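Local coordinates for putative lipoprotein GNA1162 (Neisseria meningitidis, PDB 4HRV), which is of unknown function but belongs to the DUF799 (GNA1162-like) lipoproteins and may bind lipid, at residues Glu57-Asn62 with Glu76-Ile81; Asn84-Tyr89 with Lys121-Gly126. The protein carries 3 engineered substitutions. All blocks are in the same frame, centred on the assembly; numbering follows the deposited sequence.

Interaction 1 of 2, residues Glu57-Asn62 with Glu76-Ile81; sequences ETFKQN and EKLHQI
Two helices on one side of the mixed alpha/beta fold of this lipoprotein meet where T58, F59 and N62 face L78 and I81. The first three residues come from the C-terminal end of helix 52-61. The other two lie on helix 75-82. No hydrogen bond crosses between the segments, and the contact is mostly apolar. The nearest CA atoms across the two segments are those of T58 and I81, 8.8 Å apart.

T58 touches I81 methyl to methyl, with T58 CG2 3.8 Å from I81 CG2. The two side chains slide past each other in opposite directions. The T58 torsion (chi1 -69°) sets OG1 beside the backbone N and turns CG2 to the neighbouring helix. OG1 then makes a weak hydrogen bond back to V54 O.

The buried half of the contact is F59 with L78. L78 CD2 lies at the edge of the F59 ring, near its plane, and is 3.9 Å from F59 CE1. The two side chains cross at about a right angle. F59 also meets the ring of F82 and rests on V19 and P20. L78 packs on L17 and V19, so both residues tie the helix pair to strand 15-23.

The outer end is looser. N62 OD1 comes to 4.4 Å from I81 CD1. N62 is the first residue to leave helical geometry, and its side-chain amide turns back onto the helix. T58 O takes two N-H groups of N62, from opposite faces of its carbonyl plane. The backbone N62 N is 3.0 Å from T58 O. N62 ND2 is closer, at 2.7 Å from T58 O, in a nearly straight bond of 166° with the donor above the carbonyl plane.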
ATOM      1  N   GLU B  57      10.613 -14.770  21.130  1.00 38.02           N
ATOM      2  CA  GLU B  57      11.140 -15.440  22.313  1.00 38.89           C
ATOM      3  C   GLU B  57      11.452 -16.910  22.053  1.00 37.79           C
ATOM      4  O   GLU B  57      12.443 -17.439  22.561  1.00 36.17           O
ATOM      5  CB  GLU B  57      10.190 -15.299  23.506  1.00 43.48           C
ATOM      6  CG  GLU B  57      10.621 -16.093  24.746  1.00 49.11           C
ATOM      7  CD  GLU B  57      11.957 -15.634  25.320  1.00 54.18           C
ATOM      8  OE1 GLU B  57      12.329 -14.456  25.119  1.00 54.96           O
ATOM      9  OE2 GLU B  57      12.636 -16.459  25.972  1.00 54.76           O
ATOM     10  N   THR B  58      10.610 -17.573  21.265  1.00 36.12           N
ATOM     11  CA  THR B  58      10.876 -18.973  20.925  1.00 34.25           C
ATOM     12  C   THR B  58      12.157 -19.123  20.112  1.00 32.05           C
ATOM     13  O   THR B  58      12.931 -20.045  20.336  1.00 34.85           O
ATOM     14  CB  THR B  58       9.697 -19.624  20.172  1.00 35.48           C
ATOM     15  OG1 THR B  58       8.597 -19.759  21.075  1.00 39.67           O
ATOM     16  CG2 THR B  58      10.081 -21.004  19.644  1.00 35.49           C
ATOM     17  N   PHE B  59      12.382 -18.224  19.160  1.00 31.90           N
ATOM     18  CA  PHE B  59      13.636 -18.268  18.417  1.00 35.54           C
ATOM     19  C   PHE B  59      14.825 -18.013  19.337  1.00 37.97           C
ATOM     20  O   PHE B  59      15.848 -18.679  19.234  1.00 40.60           O
ATOM     21  CB  PHE B  59      13.629 -17.285  17.251  1.00 35.92           C
ATOM     22  CG  PHE B  59      12.874 -17.786  16.059  1.00 35.14           C
ATOM     23  CD1 PHE B  59      13.325 -18.903  15.364  1.00 34.30           C
ATOM     24  CD2 PHE B  59      11.710 -17.166  15.647  1.00 33.01           C
ATOM     25  CE1 PHE B  59      12.634 -19.380  14.269  1.00 30.97           C
ATOM     26  CE2 PHE B  59      11.012 -17.638  14.554  1.00 36.28           C
ATOM     27  CZ  PHE B  59      11.475 -18.759  13.867  1.00 34.04           C
ATOM     28  N   LYS B  60      14.681 -17.054  20.240  1.00 39.57           N
ATOM     29  CA  LYS B  60      15.756 -16.744  21.172  1.00 42.23           C
ATOM     30  C   LYS B  60      16.097 -17.974  22.008  1.00 45.62           C
ATOM     31  O   LYS B  60      17.265 -18.307  22.187  1.00 44.43           O
ATOM     32  CB  LYS B  60      15.396 -15.556  22.070  1.00 42.49           C
ATOM     33  CG  LYS B  60      16.352 -15.376  23.246  1.00 50.85           C
ATOM     34  CD  LYS B  60      16.082 -14.092  24.018  1.00 58.23           C
ATOM     35  CE  LYS B  60      17.203 -13.808  25.023  1.00 62.02           C
ATOM     36  NZ  LYS B  60      17.084 -12.469  25.674  1.00 63.63           N
ATOM     37  N   GLN B  61      15.077 -18.659  22.509  1.00 46.41           N
ATOM     38  CA  GLN B  61      15.310 -19.840  23.319  1.00 50.43           C
ATOM     39  C   GLN B  61      15.955 -20.949  22.497  1.00 52.56           C
ATOM     40  O   GLN B  61      16.664 -21.795  23.034  1.00 55.45           O
ATOM     41  CB  GLN B  61      14.009 -20.325  23.954  1.00 53.09           C
ATOM     42  CG  GLN B  61      13.429 -19.338  24.941  1.00 56.47           C
ATOM     43  CD  GLN B  61      12.295 -19.926  25.743  1.00 61.47           C
ATOM     44  OE1 GLN B  61      11.726 -20.950  25.368  1.00 62.84           O
ATOM     45  NE2 GLN B  61      11.963 -19.289  26.862  1.00 63.17           N
ATOM     46  N   ASN B  62      15.710 -20.939  21.192  1.00 51.88           N
ATOM     47  CA  ASN B  62      16.317 -21.929  20.311  1.00 50.86           C
ATOM     48  C   ASN B  62      17.640 -21.457  19.730  1.00 51.24           C
ATOM     49  O   ASN B  62      18.103 -21.987  18.724  1.00 54.19           O
ATOM     50  CB  ASN B  62      15.363 -22.330  19.184  1.00 49.50           C
ATOM     51  CG  ASN B  62      14.278 -23.285  19.651  1.00 50.75           C
ATOM     52  OD1 ASN B  62      14.473 -24.505  19.674  1.00 54.25           O
ATOM     53  ND2 ASN B  62      13.133 -22.737  20.036  1.00 44.30           N
ATOM     54  N   GLU B  76      10.226 -27.107   7.188  1.00 34.70           N
ATOM     55  CA  GLU B  76       9.786 -28.302   7.898  1.00 37.32           C
ATOM     56  C   GLU B  76      10.280 -28.292   9.350  1.00 37.23           C
ATOM     57  O   GLU B  76       9.617 -28.800  10.242  1.00 36.25           O
ATOM     58  CB  GLU B  76      10.275 -29.564   7.176  1.00 45.09           C
ATOM     59  CG  GLU B  76       9.831 -29.677   5.717  1.00 48.76           C
ATOM     60  CD  GLU B  76      10.611 -28.776   4.761  1.00 56.83           C
ATOM     61  OE1 GLU B  76      11.544 -28.067   5.198  1.00 56.80           O
ATOM     62  OE2 GLU B  76      10.284 -28.777   3.554  1.00 61.68           O
ATOM     63  N   LYS B  77      11.450 -27.712   9.575  1.00 39.47           N
ATOM     64  CA  LYS B  77      11.984 -27.562  10.923  1.00 39.71           C
ATOM     65  C   LYS B  77      11.128 -26.573  11.715  1.00 38.05           C
ATOM     66  O   LYS B  77      10.807 -26.807  12.887  1.00 40.02           O
ATOM     67  CB  LYS B  77      13.425 -27.063  10.872  1.00 42.06           C
ATOM     68  CG  LYS B  77      14.422 -28.047  10.257  1.00 50.63           C
ATOM     69  CD  LYS B  77      14.506 -29.330  11.070  1.00 56.67           C
ATOM     70  CE  LYS B  77      15.849 -30.012  10.871  1.00 62.37           C
ATOM     71  NZ  LYS B  77      16.194 -30.120   9.427  1.00 65.79           N
ATOM     72  N   LEU B  78      10.773 -25.457  11.076  1.00 31.36           N
ATOM     73  CA  LEU B  78       9.880 -24.495  11.715  1.00 34.14           C
ATOM     74  C   LEU B  78       8.585 -25.158  12.138  1.00 33.87           C
ATOM     75  O   LEU B  78       8.114 -24.955  13.259  1.00 36.53           O
ATOM     76  CB  LEU B  78       9.599 -23.301  10.798  1.00 32.14           C
ATOM     77  CG  LEU B  78      10.837 -22.491  10.428  1.00 34.71           C
ATOM     78  CD1 LEU B  78      10.424 -21.269   9.605  1.00 32.86           C
ATOM     79  CD2 LEU B  78      11.565 -22.080  11.689  1.00 36.38           C
ATOM     80  N   HIS B  79       8.030 -25.991  11.258  1.00 33.92           N
ATOM     81  CA  HIS B  79       6.794 -26.708  11.579  1.00 33.35           C
ATOM     82  C   HIS B  79       6.965 -27.639  12.782  1.00 36.54           C
ATOM     83  O   HIS B  79       6.041 -27.785  13.578  1.00 38.61           O
ATOM     84  CB  HIS B  79       6.281 -27.512  10.375  1.00 32.12           C
ATOM     85  CG  HIS B  79       5.096 -28.371  10.689  1.00 34.26           C
ATOM     86  ND1 HIS B  79       3.819 -27.869  10.782  1.00 37.53           N
ATOM     87  CD2 HIS B  79       5.000 -29.698  10.948  1.00 39.06           C
ATOM     88  CE1 HIS B  79       2.982 -28.848  11.074  1.00 39.50           C
ATOM     89  NE2 HIS B  79       3.674 -29.969  11.180  1.00 40.11           N
ATOM     90  N   GLN B  80       8.134 -28.274  12.899  1.00 40.36           N
ATOM     91  CA  GLN B  80       8.441 -29.119  14.052  1.00 44.20           C
ATOM     92  C   GLN B  80       8.371 -28.316  15.350  1.00 47.08           C
ATOM     93  O   GLN B  80       8.027 -28.853  16.403  1.00 49.30           O
ATOM     94  CB  GLN B  80       9.832 -29.764  13.935  1.00 47.88           C
ATOM     95  CG  GLN B  80       9.970 -30.882  12.905  1.00 53.14           C
ATOM     96  CD  GLN B  80      11.362 -31.527  12.917  1.00 59.20           C
ATOM     97  OE1 GLN B  80      12.047 -31.583  11.893  1.00 61.64           O
ATOM     98  NE2 GLN B  80      11.775 -32.019  14.081  1.00 60.21           N
ATOM     99  N   ILE B  81       8.710 -27.033  15.284  1.00 41.86           N
ATOM    100  CA  ILE B  81       8.710 -26.210  16.487  1.00 41.17           C
ATOM    101  C   ILE B  81       7.344 -25.627  16.804  1.00 37.61           C
ATOM    102  O   ILE B  81       6.859 -25.733  17.929  1.00 39.47           O
ATOM    103  CB  ILE B  81       9.713 -25.056  16.386  1.00 43.59           C
ATOM    104  CG1 ILE B  81      11.139 -25.605  16.362  1.00 44.51           C
ATOM    105  CG2 ILE B  81       9.486 -24.065  17.541  1.00 40.01           C
ATOM    106  CD1 ILE B  81      12.190 -24.596  15.904  1.00 44.69           C
TER

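Interaction 2 of 2, residues Asn84-Tyr89 with Lys121-Gly126; sequences NDAVLY and KELWSG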
ATOM      1  N   ASN B  84       2.883 -24.781  12.743  1.00 36.15           N
ATOM      2  CA  ASN B  84       2.269 -23.917  11.738  1.00 33.03           C
ATOM      3  C   ASN B  84       2.038 -24.581  10.366  1.00 35.23           C
ATOM      4  O   ASN B  84       2.849 -25.374   9.911  1.00 37.56           O
ATOM      5  CB  ASN B  84       3.131 -22.654  11.550  1.00 30.87           C
ATOM      6  CG  ASN B  84       4.551 -22.973  11.113  1.00 31.56           C
ATOM      7  OD1 ASN B  84       4.981 -22.559  10.043  1.00 37.62           O
ATOM      8  ND2 ASN B  84       5.283 -23.716  11.938  1.00 29.32           N
ATOM      9  N   ASP B  85       0.944 -24.222   9.697  1.00 39.84           N
ATOM     10  CA  ASP B  85       0.700 -24.700   8.336  1.00 40.54           C
ATOM     11  C   ASP B  85       1.597 -24.005   7.306  1.00 33.77           C
ATOM     12  O   ASP B  85       2.029 -24.617   6.334  1.00 34.62           O
ATOM     13  CB  ASP B  85      -0.758 -24.477   7.930  1.00 43.77           C
ATOM     14  CG  ASP B  85      -1.743 -25.200   8.833  1.00 46.85           C
ATOM     15  OD1 ASP B  85      -1.505 -26.373   9.179  1.00 45.97           O
ATOM     16  OD2 ASP B  85      -2.772 -24.583   9.182  1.00 52.10           O
ATOM     17  N   ALA B  86       1.859 -22.718   7.499  1.00 30.51           N
ATOM     18  CA  ALA B  86       2.633 -21.984   6.508  1.00 28.62           C
ATOM     19  C   ALA B  86       3.570 -20.987   7.152  1.00 30.76           C
ATOM     20  O   ALA B  86       3.402 -20.623   8.315  1.00 31.70           O
ATOM     21  CB  ALA B  86       1.700 -21.291   5.519  1.00 32.43           C
ATOM     22  N   VAL B  87       4.567 -20.549   6.392  1.00 28.77           N
ATOM     23  CA  VAL B  87       5.513 -19.565   6.887  1.00 24.84           C
ATOM     24  C   VAL B  87       5.498 -18.387   5.957  1.00 27.63           C
ATOM     25  O   VAL B  87       5.528 -18.543   4.732  1.00 27.35           O
ATOM     26  CB  VAL B  87       6.961 -20.120   6.937  1.00 27.36           C
ATOM     27  CG1 VAL B  87       7.897 -19.124   7.613  1.00 26.01           C
ATOM     28  CG2 VAL B  87       6.984 -21.457   7.656  1.00 29.41           C
ATOM     29  N   LEU B  88       5.451 -17.201   6.545  1.00 23.91           N
ATOM     30  CA  LEU B  88       5.481 -15.973   5.772  1.00 25.70           C
ATOM     31  C   LEU B  88       6.844 -15.317   5.882  1.00 26.98           C
ATOM     32  O   LEU B  88       7.305 -14.998   6.979  1.00 28.42           O
ATOM     33  CB  LEU B  88       4.371 -15.027   6.246  1.00 27.72           C
ATOM     34  CG  LEU B  88       4.305 -13.666   5.545  1.00 34.19           C
ATOM     35  CD1 LEU B  88       3.872 -13.826   4.089  1.00 33.20           C
ATOM     36  CD2 LEU B  88       3.349 -12.754   6.298  1.00 40.23           C
ATOM     37  N   TYR B  89       7.505 -15.166   4.738  1.00 25.18           N
ATOM     38  CA  TYR B  89       8.819 -14.535   4.688  1.00 25.09           C
ATOM     39  C   TYR B  89       8.705 -13.133   4.082  1.00 26.28           C
ATOM     40  O   TYR B  89       8.261 -12.974   2.942  1.00 28.23           O
ATOM     41  CB  TYR B  89       9.781 -15.348   3.825  1.00 27.28           C
ATOM     42  CG  TYR B  89      10.067 -16.742   4.349  1.00 30.27           C
ATOM     43  CD1 TYR B  89       9.473 -17.861   3.776  1.00 30.91           C
ATOM     44  CD2 TYR B  89      10.945 -16.939   5.423  1.00 27.94           C
ATOM     45  CE1 TYR B  89       9.750 -19.153   4.263  1.00 30.62           C
ATOM     46  CE2 TYR B  89      11.210 -18.222   5.912  1.00 27.18           C
ATOM     47  CZ  TYR B  89      10.622 -19.314   5.323  1.00 30.31           C
ATOM     48  OH  TYR B  89      10.877 -20.579   5.816  1.00 30.84           O
ATOM     49  N   LYS B 121       6.381 -25.712  -0.458  1.00 37.33           N
ATOM     50  CA  LYS B 121       5.752 -25.186  -1.664  1.00 36.09           C
ATOM     51  C   LYS B 121       5.293 -23.752  -1.460  1.00 36.62           C
ATOM     52  O   LYS B 121       4.734 -23.402  -0.425  1.00 33.90           O
ATOM     53  CB  LYS B 121       4.583 -26.053  -2.147  1.00 42.20           C
ATOM     54  CG  LYS B 121       3.878 -25.449  -3.371  1.00 50.22           C
ATOM     55  CD  LYS B 121       2.688 -26.267  -3.842  1.00 57.18           C
ATOM     56  CE  LYS B 121       2.045 -25.647  -5.084  1.00 61.08           C
ATOM     57  NZ  LYS B 121       1.578 -24.235  -4.873  1.00 64.34           N
ATOM     58  N   GLU B 122       5.534 -22.924  -2.463  1.00 37.14           N
ATOM     59  CA  GLU B 122       5.110 -21.538  -2.405  1.00 34.20           C
ATOM     60  C   GLU B 122       3.602 -21.430  -2.654  1.00 37.24           C
ATOM     61  O   GLU B 122       3.085 -21.964  -3.630  1.00 42.44           O
ATOM     62  CB  GLU B 122       5.887 -20.705  -3.420  1.00 39.45           C
ATOM     63  CG  GLU B 122       5.645 -19.205  -3.294  1.00 42.42           C
ATOM     64  CD  GLU B 122       6.524 -18.386  -4.219  1.00 48.47           C
ATOM     65  OE1 GLU B 122       6.039 -17.981  -5.296  1.00 51.53           O
ATOM     66  OE2 GLU B 122       7.696 -18.137  -3.865  1.00 50.86           O
ATOM     67  N   LEU B 123       2.905 -20.739  -1.762  1.00 34.13           N
ATOM     68  CA  LEU B 123       1.456 -20.611  -1.849  1.00 37.36           C
ATOM     69  C   LEU B 123       1.029 -19.242  -2.374  1.00 38.43           C
ATOM     70  O   LEU B 123      -0.061 -19.092  -2.950  1.00 39.84           O
ATOM     71  CB  LEU B 123       0.835 -20.850  -0.477  1.00 36.93           C
ATOM     72  CG  LEU B 123       1.223 -22.187   0.159  1.00 34.80           C
ATOM     73  CD1 LEU B 123       0.854 -22.201   1.627  1.00 35.14           C
ATOM     74  CD2 LEU B 123       0.581 -23.342  -0.586  1.00 39.09           C
ATOM     75  N   TRP B 124       1.889 -18.245  -2.175  1.00 36.19           N
ATOM     76  CA  TRP B 124       1.575 -16.874  -2.565  1.00 36.02           C
ATOM     77  C   TRP B 124       2.851 -16.051  -2.593  1.00 35.91           C
ATOM     78  O   TRP B 124       3.781 -16.335  -1.847  1.00 33.65           O
ATOM     79  CB  TRP B 124       0.610 -16.257  -1.555  1.00 31.66           C
ATOM     80  CG  TRP B 124       0.386 -14.784  -1.750  1.00 33.38           C
ATOM     81  CD1 TRP B 124      -0.528 -14.205  -2.576  1.00 38.17           C
ATOM     82  CD2 TRP B 124       1.086 -13.709  -1.108  1.00 32.84           C
ATOM     83  NE1 TRP B 124      -0.448 -12.835  -2.492  1.00 39.19           N
ATOM     84  CE2 TRP B 124       0.532 -12.501  -1.595  1.00 36.89           C
ATOM     85  CE3 TRP B 124       2.110 -13.648  -0.157  1.00 30.61           C
ATOM     86  CZ2 TRP B 124       0.978 -11.245  -1.175  1.00 36.43           C
ATOM     87  CZ3 TRP B 124       2.559 -12.394   0.259  1.00 35.65           C
ATOM     88  CH2 TRP B 124       1.988 -11.211  -0.250  1.00 36.56           C
ATOM     89  N   SER B 125       2.899 -15.039  -3.455  1.00 31.69           N
ATOM     90  CA  SER B 125       3.982 -14.056  -3.400  1.00 34.11           C
ATOM     91  C   SER B 125       3.562 -12.687  -3.944  1.00 37.05           C
ATOM     92  O   SER B 125       2.756 -12.590  -4.866  1.00 35.73           O
ATOM     93  CB  SER B 125       5.248 -14.552  -4.103  1.00 35.89           C
ATOM     94  OG  SER B 125       5.103 -14.539  -5.506  1.00 38.46           O
ATOM     95  N   GLY B 126       4.124 -11.640  -3.354  1.00 33.28           N
ATOM     96  CA  GLY B 126       3.821 -10.281  -3.754  1.00 35.51           C
ATOM     97  C   GLY B 126       4.936  -9.340  -3.362  1.00 33.89           C
ATOM     98  O   GLY B 126       5.881  -9.729  -2.654  1.00 32.01           O
TER
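A86 and L88 meet L123 and W124 on one face of the sheet. A86 CB is 4.1 Å from L123 CD1. L88 CD1 is 4.3 Å from W124 CZ3 and approaches the six-membered part of the indole obliquely. Both contacts are apolar, and no hydrogen bond joins the two segments. This follows from the strand order. Strands 86-99 and 122-133 are not neighbours in the sheet, because strand 104-116 runs between them. The CA atoms of A86 and L123 are therefore 8.6 Å apart.

L114 of the middle strand faces L123 and W124 together and also touches L88. L123 has a nearly helical backbone (psi -25°), unlike the extended W124 that follows. This puts two successive side chains on the same face. L123 can then serve A86 while W124 serves L88.

The W124 side chain is set with CG anti to the backbone N (chi1 171°). The indole lies over its own strand, where G126 N is 3.7 Å above one face, offset toward the rim. Its polar edge is held from outside the chain: NE1 hydrogen-bonds to E132 of the second subunit. N136 of that subunit also packs on W124, and M144 of that subunit packs on L88.

Just before the strand, K121 runs out extended and turns only at its last torsion (chi4 -58°). This brings K121 NZ to E122 O, to which it donates at 3.0 Å. On the other strand, D85 forms a salt bridge with R118 and its backbone N binds S15 OG. G126 pairs antiparallel with a strand of the second subunit, so the sheet runs on across the dimer interface. Within the sheet, the pair L123-W124 opposite L114 is a classic beta bulge.

The two contacts follow each other along the chain, with centres about 17 Å apart. Helix 75-82 is followed, after a short turn, by strand 86-99, and the two contacts use residues on either side of this short connection. They touch at the turn, where H79 ND1 is 2.8 Å from N84 O in a probable hydrogen bond. L78 packs on two residues of the strand: its CD1 is 3.9 Å from V87 CG1 and 3.9 Å from Y89 OH. Interaction 1 thus joins helices beside the sheet, while interaction 2 spans three strands and adjoins the second subunit. Both belong to the GNA1162-like family region.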